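Local structure of spore germination protein GerM (Bacillus subtilis subsp. subtilis str. 168, 6GZB) at residues L58-G63 / S212-P217; V143-T148 / D183-E188; H199-Y204 / T300-V305; V203-E208 / K239-V244. The protein is of unknown biochemical function but affects both sporulation and germination, and carries two GerMN domains in tandem. All coordinates share one frame; numbering follows the deposited sequence.

The four contacts illustrate how two tandem domains can pack through one long strand pair of the second. Contacts 1, 3 and 4 all use the antiparallel pair 198-208 and 213-223; contacts 3 and 4 share V203 and Y204, yet their centres lie about 16 Å apart. Contact 1 ties 213-223 to the end of strand 51-60 in the first domain, and contact 2, about 13 Å from it between centres, brings helix 136-147 against the loop 183-188. P217 of contact 1 touches I185 of contact 2. W145 of contact 2 packs on Y204 and E301 of contact 3, their centres about 12 Å apart, so these side chains appear to form part of the domain interface.

Contact 1: residues L58-G63 / S212-P217; sequences LIDKNG and SEYYVP
D60 and Y214 meet through one short hydrogen bond that runs from the end of strand 51-60 to strand 213-223, and so from the first GerMN domain to the second. The hydroxyl OH of Y214 donates to OD2 of D60 at 2.6 Å, arriving on the anti side of the carboxylate and somewhat out of its plane. OD2 in turn lies at the edge of the tyrosine ring, in plane, while the carboxylate stands almost upright to that ring, the two planes 81° apart. Both side chains carry CG between the backbone N and the carbonyl carbon (chi1 90° in D60, 56° in Y214). In D60 this keeps the carboxylate close to the chain that follows, where OD1 accepts from N of N62 at 2.9 Å, from above the carboxylate plane. That bond makes an Asx turn, and Y64 N adds a second donor to OD1. The same corner is a type I beta turn, with N of G63 bonded to O of D60 at 3.0 Å. F100 meets the Y214 ring. With both oxygens of a buried carboxylate supplied with donors, its rotation is fixed and its negative charge is probably stabilised by the tyrosine hydroxyl and the backbone N-H groups of the turn.

Contact 2: residues V143-T148 / D183-E188; sequences VTWTLT and DGINLE
I185 sets its terminal methyl CD1 over the face of the indole of W145. This carbon sits 3.7 Å from the centroid of the five-membered ring and only 6° off the ring normal, a CH-pi contact. CG1 of I185 is anti to the backbone N (chi1 -175°), which sends that branch over the pyrrole part, while the other branch goes toward the benzo part: CG2 approaches CZ2 of W145 to 3.5 Å. At the ring edge, NE1 of W145 points to O of G184, but the direct bond is weak, 3.5 Å long. A water bridges the same two atoms, accepting from NE1 of W145 at 3.3 Å and donating to O of G184 at 2.7 Å, so the single N-H is divided between water and carbonyl. Helix 136-147 is the crossover of a beta-alpha-beta unit, between the parallel neighbours 119-124 and 155-160; its V143 and L147 pack on strand 155-160, and W145 reaches instead to the loop 183-188. Y57 meets the indole as well. G184 has phi near 90°, and a side chain there would run into CD2 of L187. In the last turn of the helix, O of T144 takes two donors from opposite faces of its plane, N of T148 at 3.1 Å and OG1 of T148 at 2.6 Å. R181, from just ahead of the loop, bonds to that OG1 and to O of W145.

Contact 3: residues H199-Y204 / T300-V305; sequences HPLTVY and TEQPDV
Y204 and E301 make the direct polar link: OH of the tyrosine donates to OE1 of the glutamate at 2.6 Å, from 45° above the carboxylate plane. The side chains cross at about a right angle, ring and carboxylate planes 32° apart. CG of E301, anti to the carbonyl carbon (chi1 -68°), sits at the ring edge, in plane, 3.5 Å from CE1 of Y204, and a bend at chi2 then swings the carboxylate round to the hydroxyl. OE1 also forms a salt bridge with R332, so two partners grip one oxygen. With a phenylalanine in place of Y204 the hydroxyl is lost, and the carboxylate of E301 would probably be freer to turn about R332. The loop 300-305 leads from helix 289-299 into strand 307-312, completing a beta-alpha-beta crossover from the parallel strand 267-272. The water-mediated link lies two residues earlier in the strand: one water donates to O of T202 at 2.6 Å and accepts from NE2 of Q302 at 3.2 Å. That NE2 also donates to O of D229. Van der Waals contact is slight, methyl CD1 of L201 lying 3.8 Å from the amide nitrogen NE2 of Q302, and CG2 of T202 only loosely facing CG of E301.

Contact 4: residues V203-E208 / K239-V244; sequences VYYLAE and KGPSKV
Y205 turns one face of its ring to P241, whose CB stands 3.9 Å from the ring centroid and 10° off the normal, a CH-pi contact close to the ring centre. The pyrrolidine does not hang over the ring by that atom alone: CD approaches CD1 of Y205 to 3.7 Å, so the proline spans the ring from its middle toward the CD1 side. The peptide link ahead of the proline also touches the ring, P241 N and G240 C each 3.5 Å from CE1 of Y205. CG of the tyrosine is anti to its carbonyl carbon (chi1 -63°), and the ring thereby leaves strand 198-208 on the side of the loop that follows helix 229-239. Its hydroxyl is bonded outside the two segments, to NZ of K220 on the partner strand 213-223 and weakly to O of E236 in helix 229-239. The phenol is therefore held at its oxygen while its face takes the proline. A leucine in place of Y205 would probably leave P241 without its flat support and K220 without this oxygen partner. On its other contacts, P241 packs on L247 and T249, and V203 of the same strand rests on L237 in helix 229-239. G240, with positive phi, is where the chain leaves helical geometry, and a side chain would be jammed there against the preceding carbonyl O. A positive-phi glycine ending a helix is a common C-terminal stop, and here the proline after it, which cannot donate a backbone N-H, carries the chain away across Y205.

Contact 1: residues L58-G63 / S212-P217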
loop_
_atom_site.group_PDB
_atom_site.type_symbol
_atom_site.label_atom_id
_atom_site.label_comp_id
_atom_site.label_asym_id
_atom_site.label_seq_id
_atom_site.Cartn_x
_atom_site.Cartn_y
_atom_site.Cartn_z
ATOM N N LEU A 58 0.696 1.824 9.601
ATOM C CA LEU A 58 1.411 2.622 10.581
ATOM C C LEU A 58 2.339 3.599 9.872
ATOM O O LEU A 58 2.434 3.602 8.642
ATOM C CB LEU A 58 2.218 1.698 11.507
ATOM C CG LEU A 58 1.400 0.614 12.206
ATOM C CD1 LEU A 58 2.309 -0.328 12.975
ATOM C CD2 LEU A 58 0.352 1.224 13.129
ATOM N N ILE A 59 3.040 4.417 10.655
ATOM C CA ILE A 59 3.999 5.357 10.099
ATOM C C ILE A 59 5.420 4.924 10.440
ATOM O O ILE A 59 5.754 4.750 11.601
ATOM C CB ILE A 59 3.729 6.775 10.621
ATOM C CG1 ILE A 59 2.298 7.202 10.253
ATOM C CG2 ILE A 59 4.740 7.753 10.034
ATOM C CD1 ILE A 59 1.792 8.403 11.013
ATOM N N ASP A 60 6.254 4.741 9.427
ATOM C CA ASP A 60 7.629 4.311 9.657
ATOM C C ASP A 60 8.543 5.495 9.995
ATOM O O ASP A 60 8.090 6.640 10.090
ATOM C CB ASP A 60 8.155 3.464 8.481
ATOM C CG ASP A 60 8.824 4.277 7.388
ATOM O OD1 ASP A 60 8.692 5.528 7.348
ATOM O OD2 ASP A 60 9.436 3.619 6.508
ATOM N N LYS A 61 9.807 5.205 10.274
ATOM C CA LYS A 61 10.670 6.200 10.903
ATOM C C LYS A 61 11.013 7.328 9.952
ATOM O O LYS A 61 11.465 8.386 10.381
ATOM C CB LYS A 61 11.947 5.569 11.453
ATOM C CG LYS A 61 12.819 4.890 10.420
ATOM C CD LYS A 61 14.162 4.505 11.033
ATOM C CE LYS A 61 14.514 3.050 10.776
ATOM N NZ LYS A 61 14.683 2.762 9.328
ATOM N N ASN A 62 10.760 7.125 8.663
ATOM C CA ASN A 62 11.029 8.164 7.662
ATOM C C ASN A 62 9.750 8.892 7.224
ATOM O O ASN A 62 9.784 9.765 6.356
ATOM C CB ASN A 62 11.738 7.552 6.456
ATOM C CG ASN A 62 13.161 7.108 6.785
ATOM O OD1 ASN A 62 13.619 6.055 6.338
ATOM N ND2 ASN A 62 13.862 7.912 7.575
ATOM N N GLY A 63 8.632 8.570 7.862
ATOM C CA GLY A 63 7.383 9.288 7.610
ATOM C C GLY A 63 6.406 8.593 6.664
ATOM O O GLY A 63 5.314 9.104 6.418
ATOM N N SER A 212 13.660 -6.125 9.532
ATOM C CA SER A 212 13.089 -6.625 8.286
ATOM C C SER A 212 13.149 -5.659 7.104
ATOM O O SER A 212 13.376 -4.459 7.254
ATOM C CB SER A 212 11.638 -7.073 8.504
ATOM O OG SER A 212 10.788 -5.969 8.773
ATOM N N GLU A 213 13.013 -6.238 5.917
ATOM C CA GLU A 213 12.588 -5.526 4.727
ATOM C C GLU A 213 11.067 -5.408 4.716
ATOM O O GLU A 213 10.359 -6.289 5.193
ATOM C CB GLU A 213 13.010 -6.293 3.475
ATOM C CG GLU A 213 14.503 -6.349 3.205
ATOM C CD GLU A 213 14.820 -7.153 1.953
ATOM O OE1 GLU A 213 14.153 -8.180 1.729
ATOM O OE2 GLU A 213 15.682 -6.725 1.159
ATOM N N TYR A 214 10.567 -4.317 4.156
ATOM C CA TYR A 214 9.145 -4.158 3.977
ATOM C C TYR A 214 8.853 -3.288 2.766
ATOM O O TYR A 214 9.742 -2.669 2.205
ATOM C CB TYR A 214 8.498 -3.587 5.242
ATOM C CG TYR A 214 9.088 -2.277 5.729
ATOM C CD1 TYR A 214 8.555 -1.069 5.324
ATOM C CD2 TYR A 214 10.094 -2.254 6.685
ATOM C CE1 TYR A 214 9.077 0.129 5.768
ATOM C CE2 TYR A 214 10.591 -1.059 7.177
ATOM C CZ TYR A 214 10.082 0.128 6.713
ATOM O OH TYR A 214 10.544 1.323 7.207
ATOM N N TYR A 215 7.628 -3.366 2.280
ATOM C CA TYR A 215 7.288 -2.777 1.007
ATOM C C TYR A 215 6.424 -1.552 1.220
ATOM O O TYR A 215 5.425 -1.608 1.926
ATOM C CB TYR A 215 6.593 -3.811 0.124
ATOM C CG TYR A 215 7.524 -4.957 -0.221
ATOM C CD1 TYR A 215 8.422 -4.844 -1.276
ATOM C CD2 TYR A 215 7.633 -6.059 0.614
ATOM C CE1 TYR A 215 9.328 -5.845 -1.551
ATOM C CE2 TYR A 215 8.547 -7.064 0.352
ATOM C CZ TYR A 215 9.403 -6.937 -0.721
ATOM O OH TYR A 215 10.293 -7.938 -1.009
ATOM N N VAL A 216 6.871 -0.433 0.656
ATOM C CA VAL A 216 6.256 0.860 0.876
ATOM C C VAL A 216 5.610 1.364 -0.413
ATOM O O VAL A 216 6.270 1.470 -1.456
ATOM C CB VAL A 216 7.310 1.892 1.302
ATOM C CG1 VAL A 216 6.665 3.256 1.507
ATOM C CG2 VAL A 216 8.023 1.423 2.560
ATOM N N PRO A 217 4.307 1.637 -0.359
ATOM C CA PRO A 217 3.585 2.094 -1.542
ATOM C C PRO A 217 3.731 3.602 -1.693
ATOM O O PRO A 217 3.642 4.328 -0.704
ATOM C CB PRO A 217 2.138 1.724 -1.218
ATOM C CG PRO A 217 2.050 1.816 0.261
ATOM C CD PRO A 217 3.416 1.478 0.806
#

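Contact 2: residues V143-T148 / D183-E188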
loop_
_atom_site.group_PDB
_atom_site.type_symbol
_atom_site.label_atom_id
_atom_site.label_comp_id
_atom_site.label_asym_id
_atom_site.label_seq_id
_atom_site.Cartn_x
_atom_site.Cartn_y
_atom_site.Cartn_z
ATOM N N VAL A 143 -6.169 5.468 7.811
ATOM C CA VAL A 143 -7.529 5.035 8.059
ATOM C C VAL A 143 -8.137 4.428 6.795
ATOM O O VAL A 143 -8.733 3.357 6.833
ATOM C CB VAL A 143 -8.397 6.214 8.547
ATOM C CG1 VAL A 143 -9.862 5.832 8.552
ATOM C CG2 VAL A 143 -7.958 6.651 9.932
ATOM N N THR A 144 -7.915 5.085 5.666
ATOM C CA THR A 144 -8.486 4.639 4.407
ATOM C C THR A 144 -7.952 3.268 4.016
ATOM O O THR A 144 -8.711 2.384 3.629
ATOM C CB THR A 144 -8.215 5.644 3.272
ATOM O OG1 THR A 144 -8.810 6.907 3.601
ATOM C CG2 THR A 144 -8.817 5.144 1.967
ATOM N N TRP A 145 -6.639 3.094 4.106
ATOM C CA TRP A 145 -6.028 1.860 3.642
ATOM C C TRP A 145 -6.267 0.732 4.636
ATOM O O TRP A 145 -6.445 -0.426 4.239
ATOM C CB TRP A 145 -4.535 2.044 3.375
ATOM C CG TRP A 145 -4.254 2.696 2.062
ATOM C CD1 TRP A 145 -4.602 3.959 1.692
ATOM C CD2 TRP A 145 -3.597 2.116 0.937
ATOM N NE1 TRP A 145 -4.236 4.189 0.398
ATOM C CE2 TRP A 145 -3.600 3.084 -0.091
ATOM C CE3 TRP A 145 -3.001 0.876 0.693
ATOM C CZ2 TRP A 145 -3.050 2.844 -1.352
ATOM C CZ3 TRP A 145 -2.447 0.638 -0.566
ATOM C CH2 TRP A 145 -2.486 1.611 -1.571
ATOM N N THR A 146 -6.353 1.074 5.916
ATOM C CA THR A 146 -6.666 0.070 6.929
ATOM C C THR A 146 -8.097 -0.479 6.773
ATOM O O THR A 146 -8.313 -1.697 6.801
ATOM C CB THR A 146 -6.445 0.602 8.353
ATOM O OG1 THR A 146 -5.075 0.988 8.514
ATOM C CG2 THR A 146 -6.777 -0.471 9.379
ATOM N N LEU A 147 -9.057 0.410 6.537
ATOM C CA LEU A 147 -10.449 -0.002 6.372
ATOM C C LEU A 147 -10.657 -0.792 5.087
ATOM O O LEU A 147 -11.394 -1.774 5.070
ATOM C CB LEU A 147 -11.385 1.211 6.391
ATOM C CG LEU A 147 -11.639 1.802 7.776
ATOM C CD1 LEU A 147 -12.506 3.052 7.686
ATOM C CD2 LEU A 147 -12.285 0.760 8.669
ATOM N N THR A 148 -9.993 -0.383 4.014
ATOM C CA THR A 148 -10.245 -0.972 2.703
ATOM C C THR A 148 -9.520 -2.282 2.477
ATOM O O THR A 148 -9.630 -2.876 1.402
ATOM C CB THR A 148 -9.901 0.004 1.552
ATOM O OG1 THR A 148 -8.591 0.543 1.733
ATOM C CG2 THR A 148 -10.917 1.145 1.519
ATOM N N ASP A 183 -7.240 7.404 -4.065
ATOM C CA ASP A 183 -6.785 8.727 -3.654
ATOM C C ASP A 183 -5.297 8.746 -3.265
ATOM O O ASP A 183 -4.729 9.796 -2.990
ATOM C CB ASP A 183 -7.669 9.226 -2.522
ATOM C CG ASP A 183 -9.098 9.496 -2.988
ATOM O OD1 ASP A 183 -9.271 10.453 -3.766
ATOM O OD2 ASP A 183 -10.026 8.722 -2.649
ATOM N N GLY A 184 -4.651 7.592 -3.337
ATOM C CA GLY A 184 -3.192 7.529 -3.277
ATOM C C GLY A 184 -2.673 7.379 -1.862
ATOM O O GLY A 184 -3.442 7.317 -0.894
ATOM N N ILE A 185 -1.351 7.325 -1.749
ATOM C CA ILE A 185 -0.690 7.128 -0.469
ATOM C C ILE A 185 0.761 7.570 -0.607
ATOM O O ILE A 185 1.364 7.380 -1.662
ATOM C CB ILE A 185 -0.780 5.648 -0.021
ATOM C CG1 ILE A 185 -0.196 5.466 1.376
ATOM C CG2 ILE A 185 -0.083 4.729 -1.008
ATOM C CD1 ILE A 185 -0.664 4.192 2.055
ATOM N N ASN A 186 1.289 8.242 0.417
ATOM C CA ASN A 186 2.656 8.754 0.369
ATOM C C ASN A 186 2.932 9.492 -0.939
ATOM O O ASN A 186 3.874 9.154 -1.671
ATOM C CB ASN A 186 3.662 7.606 0.514
ATOM C CG ASN A 186 3.516 6.860 1.816
ATOM O OD1 ASN A 186 3.539 5.624 1.849
ATOM N ND2 ASN A 186 3.370 7.598 2.897
ATOM N N LEU A 187 2.101 10.475 -1.255
ATOM C CA LEU A 187 2.175 11.147 -2.560
ATOM C C LEU A 187 3.548 11.754 -2.801
ATOM O O LEU A 187 4.036 12.512 -1.973
ATOM C CB LEU A 187 1.120 12.263 -2.645
ATOM C CG LEU A 187 -0.331 11.853 -2.361
ATOM C CD1 LEU A 187 -1.241 13.074 -2.425
ATOM C CD2 LEU A 187 -0.823 10.773 -3.317
ATOM N N GLU A 188 4.139 11.483 -3.961
ATOM C CA GLU A 188 5.362 12.166 -4.358
ATOM C C GLU A 188 5.046 13.601 -4.729
ATOM O O GLU A 188 4.316 13.846 -5.684
ATOM C CB GLU A 188 6.025 11.468 -5.550
ATOM C CG GLU A 188 6.987 10.368 -5.152
ATOM C CD GLU A 188 7.722 9.778 -6.338
ATOM O OE1 GLU A 188 8.572 8.886 -6.123
ATOM O OE2 GLU A 188 7.397 10.160 -7.485
HETATM O O HOH W 1 -6.026 6.839 -0.219
#

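Contact 3: residues H199-Y204 / T300-V305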
loop_
_atom_site.group_PDB
_atom_site.type_symbol
_atom_site.label_atom_id
_atom_site.label_comp_id
_atom_site.label_asym_id
_atom_site.label_seq_id
_atom_site.Cartn_x
_atom_site.Cartn_y
_atom_site.Cartn_z
ATOM N N HIS A 199 -1.276 11.211 -14.344
ATOM C CA HIS A 199 -2.250 10.519 -13.504
ATOM C C HIS A 199 -1.513 9.732 -12.425
ATOM O O HIS A 199 -0.353 9.364 -12.603
ATOM C CB HIS A 199 -3.125 9.586 -14.345
ATOM C CG HIS A 199 -2.348 8.660 -15.228
ATOM N ND1 HIS A 199 -2.170 7.322 -14.936
ATOM C CD2 HIS A 199 -1.690 8.880 -16.388
ATOM C CE1 HIS A 199 -1.453 6.756 -15.892
ATOM N NE2 HIS A 199 -1.140 7.682 -16.779
ATOM N N PRO A 200 -2.175 9.506 -11.287
ATOM C CA PRO A 200 -1.549 8.837 -10.156
ATOM C C PRO A 200 -1.418 7.343 -10.398
ATOM O O PRO A 200 -2.302 6.731 -10.993
ATOM C CB PRO A 200 -2.529 9.104 -9.007
ATOM C CG PRO A 200 -3.852 9.208 -9.688
ATOM C CD PRO A 200 -3.567 9.893 -10.996
ATOM N N LEU A 201 -0.328 6.762 -9.908
ATOM C CA LEU A 201 -0.153 5.322 -9.944
ATOM C C LEU A 201 0.691 4.907 -8.747
ATOM O O LEU A 201 1.759 5.473 -8.497
ATOM C CB LEU A 201 0.550 4.903 -11.237
ATOM C CG LEU A 201 0.529 3.400 -11.538
ATOM C CD1 LEU A 201 -0.877 2.959 -11.924
ATOM C CD2 LEU A 201 1.541 3.045 -12.619
ATOM N N THR A 202 0.206 3.913 -8.016
ATOM C CA THR A 202 0.888 3.436 -6.830
ATOM C C THR A 202 1.908 2.379 -7.189
ATOM O O THR A 202 1.628 1.455 -7.962
ATOM C CB THR A 202 -0.111 2.892 -5.811
ATOM O OG1 THR A 202 -0.881 3.988 -5.311
ATOM C CG2 THR A 202 0.603 2.204 -4.651
ATOM N N VAL A 203 3.118 2.578 -6.676
ATOM C CA VAL A 203 4.253 1.698 -6.946
ATOM C C VAL A 203 4.924 1.374 -5.610
ATOM O O VAL A 203 5.087 2.251 -4.757
ATOM C CB VAL A 203 5.258 2.414 -7.869
ATOM C CG1 VAL A 203 6.538 1.620 -8.031
ATOM C CG2 VAL A 203 4.619 2.696 -9.221
ATOM N N TYR A 204 5.275 0.108 -5.415
ATOM C CA TYR A 204 5.886 -0.335 -4.167
ATOM C C TYR A 204 7.405 -0.348 -4.263
ATOM O O TYR A 204 7.979 -0.923 -5.187
ATOM C CB TYR A 204 5.392 -1.725 -3.779
ATOM C CG TYR A 204 4.020 -1.734 -3.154
ATOM C CD1 TYR A 204 2.872 -1.738 -3.936
ATOM C CD2 TYR A 204 3.873 -1.780 -1.787
ATOM C CE1 TYR A 204 1.615 -1.791 -3.354
ATOM C CE2 TYR A 204 2.628 -1.828 -1.197
ATOM C CZ TYR A 204 1.499 -1.805 -1.983
ATOM O OH TYR A 204 0.259 -1.852 -1.378
ATOM N N THR A 300 -1.075 -5.755 -8.572
ATOM C CA THR A 300 -2.349 -6.141 -7.963
ATOM C C THR A 300 -3.040 -5.006 -7.213
ATOM O O THR A 300 -4.088 -5.223 -6.622
ATOM C CB THR A 300 -2.203 -7.348 -7.008
ATOM O OG1 THR A 300 -1.283 -7.051 -5.952
ATOM C CG2 THR A 300 -1.716 -8.559 -7.754
ATOM N N GLU A 301 -2.449 -3.810 -7.203
ATOM C CA GLU A 301 -3.171 -2.609 -6.778
ATOM C C GLU A 301 -4.074 -2.089 -7.886
ATOM O O GLU A 301 -4.948 -1.269 -7.626
ATOM C CB GLU A 301 -2.213 -1.473 -6.395
ATOM C CG GLU A 301 -1.400 -1.708 -5.144
ATOM C CD GLU A 301 -2.233 -1.810 -3.876
ATOM O OE1 GLU A 301 -1.736 -2.427 -2.911
ATOM O OE2 GLU A 301 -3.367 -1.292 -3.822
ATOM N N GLN A 302 -3.741 -2.437 -9.112
ATOM C CA GLN A 302 -4.459 -1.982 -10.275
ATOM C C GLN A 302 -5.733 -2.749 -10.442
ATOM O O GLN A 302 -5.811 -3.893 -10.079
ATOM C CB GLN A 302 -3.605 -2.054 -11.517
ATOM C CG GLN A 302 -2.462 -1.075 -11.493
ATOM C CD GLN A 302 -1.535 -1.169 -12.667
ATOM O OE1 GLN A 302 -1.918 -1.582 -13.709
ATOM N NE2 GLN A 302 -0.321 -0.774 -12.486
ATOM N N PRO A 303 -6.745 -2.089 -10.992
ATOM C CA PRO A 303 -8.076 -2.645 -11.197
ATOM C C PRO A 303 -8.048 -3.889 -12.041
ATOM O O PRO A 303 -7.420 -3.907 -13.071
ATOM C CB PRO A 303 -8.821 -1.519 -11.905
ATOM C CG PRO A 303 -7.963 -0.317 -11.769
ATOM C CD PRO A 303 -6.577 -0.822 -11.699
ATOM N N ASP A 304 -8.701 -4.904 -11.513
ATOM C CA ASP A 304 -8.872 -6.224 -12.085
ATOM C C ASP A 304 -7.626 -7.089 -12.223
ATOM O O ASP A 304 -7.661 -8.065 -12.921
ATOM C CB ASP A 304 -9.644 -6.185 -13.402
ATOM C CG ASP A 304 -10.909 -5.364 -13.322
ATOM O OD1 ASP A 304 -11.755 -5.628 -12.473
ATOM O OD2 ASP A 304 -11.047 -4.452 -14.132
ATOM N N VAL A 305 -6.535 -6.741 -11.563
ATOM C CA VAL A 305 -5.348 -7.554 -11.637
ATOM C C VAL A 305 -5.317 -8.433 -10.410
ATOM O O VAL A 305 -5.314 -7.944 -9.318
ATOM C CB VAL A 305 -4.083 -6.721 -11.718
ATOM C CG1 VAL A 305 -2.863 -7.602 -11.641
ATOM C CG2 VAL A 305 -4.062 -5.891 -12.966
HETATM O O HOH W 2 -0.122 0.063 -9.363
#

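Contact 4: residues V203-E208 / K239-V244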
loop_
_atom_site.group_PDB
_atom_site.type_symbol
_atom_site.label_atom_id
_atom_site.label_comp_id
_atom_site.label_asym_id
_atom_site.label_seq_id
_atom_site.Cartn_x
_atom_site.Cartn_y
_atom_site.Cartn_z
ATOM N N VAL A 203 3.118 2.578 -6.676
ATOM C CA VAL A 203 4.253 1.698 -6.946
ATOM C C VAL A 203 4.924 1.374 -5.610
ATOM O O VAL A 203 5.087 2.251 -4.757
ATOM C CB VAL A 203 5.258 2.414 -7.869
ATOM C CG1 VAL A 203 6.538 1.620 -8.031
ATOM C CG2 VAL A 203 4.619 2.696 -9.221
ATOM N N TYR A 204 5.275 0.108 -5.415
ATOM C CA TYR A 204 5.886 -0.335 -4.167
ATOM C C TYR A 204 7.405 -0.348 -4.263
ATOM O O TYR A 204 7.979 -0.923 -5.187
ATOM C CB TYR A 204 5.392 -1.725 -3.779
ATOM C CG TYR A 204 4.020 -1.734 -3.154
ATOM C CD1 TYR A 204 2.872 -1.738 -3.936
ATOM C CD2 TYR A 204 3.873 -1.780 -1.787
ATOM C CE1 TYR A 204 1.615 -1.791 -3.354
ATOM C CE2 TYR A 204 2.628 -1.828 -1.197
ATOM C CZ TYR A 204 1.499 -1.805 -1.983
ATOM O OH TYR A 204 0.259 -1.852 -1.378
ATOM N N TYR A 205 8.045 0.309 -3.303
ATOM C CA TYR A 205 9.484 0.260 -3.193
ATOM C C TYR A 205 9.876 -0.431 -1.909
ATOM O O TYR A 205 9.034 -0.724 -1.064
ATOM C CB TYR A 205 10.073 1.670 -3.242
ATOM C CG TYR A 205 9.822 2.373 -4.546
ATOM C CD1 TYR A 205 10.522 2.017 -5.689
ATOM C CD2 TYR A 205 8.878 3.382 -4.643
ATOM C CE1 TYR A 205 10.303 2.674 -6.890
ATOM C CE2 TYR A 205 8.625 4.018 -5.843
ATOM C CZ TYR A 205 9.358 3.681 -6.955
ATOM O OH TYR A 205 9.097 4.315 -8.142
ATOM N N LEU A 206 11.171 -0.684 -1.772
ATOM C CA LEU A 206 11.688 -1.485 -0.671
ATOM C C LEU A 206 12.305 -0.579 0.384
ATOM O O LEU A 206 12.868 0.472 0.070
ATOM C CB LEU A 206 12.719 -2.462 -1.234
ATOM C CG LEU A 206 13.351 -3.500 -0.317
ATOM C CD1 LEU A 206 12.342 -4.553 0.109
ATOM C CD2 LEU A 206 14.533 -4.150 -1.014
ATOM N N ALA A 207 11.992 -0.860 1.637
ATOM C CA ALA A 207 12.655 -0.207 2.759
ATOM C C ALA A 207 13.136 -1.294 3.713
ATOM O O ALA A 207 12.786 -2.464 3.559
ATOM C CB ALA A 207 11.705 0.725 3.476
ATOM N N GLU A 208 13.934 -0.924 4.699
ATOM C CA GLU A 208 14.316 -1.891 5.707
ATOM C C GLU A 208 14.741 -1.227 6.987
ATOM O O GLU A 208 15.175 -0.077 7.000
ATOM C CB GLU A 208 15.416 -2.822 5.195
ATOM C CG GLU A 208 16.723 -2.138 4.855
ATOM C CD GLU A 208 17.893 -3.097 4.935
ATOM O OE1 GLU A 208 17.700 -4.294 4.624
ATOM O OE2 GLU A 208 18.991 -2.665 5.345
ATOM N N LYS A 239 13.203 2.411 -12.674
ATOM C CA LYS A 239 13.823 3.713 -12.396
ATOM C C LYS A 239 14.213 3.841 -10.937
ATOM O O LYS A 239 15.166 4.533 -10.609
ATOM C CB LYS A 239 12.878 4.863 -12.736
ATOM C CG LYS A 239 12.664 5.103 -14.215
ATOM C CD LYS A 239 11.963 6.432 -14.428
ATOM C CE LYS A 239 10.792 6.300 -15.380
ATOM N NZ LYS A 239 9.967 7.539 -15.387
ATOM N N GLY A 240 13.401 3.270 -10.055
ATOM C CA GLY A 240 13.678 3.305 -8.629
ATOM C C GLY A 240 13.094 4.526 -7.961
ATOM O O GLY A 240 12.516 5.389 -8.619
ATOM N N PRO A 241 13.223 4.603 -6.632
ATOM C CA PRO A 241 12.613 5.690 -5.888
ATOM C C PRO A 241 13.427 6.983 -5.979
ATOM O O PRO A 241 14.525 6.988 -6.522
ATOM C CB PRO A 241 12.593 5.163 -4.458
ATOM C CG PRO A 241 13.739 4.220 -4.389
ATOM C CD PRO A 241 13.835 3.598 -5.752
ATOM N N SER A 242 12.868 8.066 -5.457
ATOM C CA SER A 242 13.585 9.327 -5.330
ATOM C C SER A 242 14.889 9.095 -4.567
ATOM O O SER A 242 14.985 8.202 -3.713
ATOM C CB SER A 242 12.739 10.352 -4.573
ATOM O OG SER A 242 11.399 10.406 -5.047
ATOM N N LYS A 243 15.885 9.917 -4.859
ATOM C CA LYS A 243 17.147 9.855 -4.146
ATOM C C LYS A 243 17.002 10.376 -2.721
ATOM O O LYS A 243 16.183 11.244 -2.457
ATOM C CB LYS A 243 18.224 10.605 -4.929
ATOM C CG LYS A 243 19.210 9.654 -5.597
ATOM C CD LYS A 243 19.418 9.925 -7.075
ATOM C CE LYS A 243 20.073 8.729 -7.761
ATOM N NZ LYS A 243 21.424 8.354 -7.225
ATOM N N VAL A 244 17.688 9.721 -1.788
ATOM C CA VAL A 244 17.685 10.125 -0.385
ATOM C C VAL A 244 16.259 10.135 0.179
ATOM O O VAL A 244 15.858 11.059 0.890
ATOM C CB VAL A 244 18.329 11.516 -0.188
ATOM C CG1 VAL A 244 18.959 11.607 1.189
ATOM C CG2 VAL A 244 19.365 11.802 -1.265
#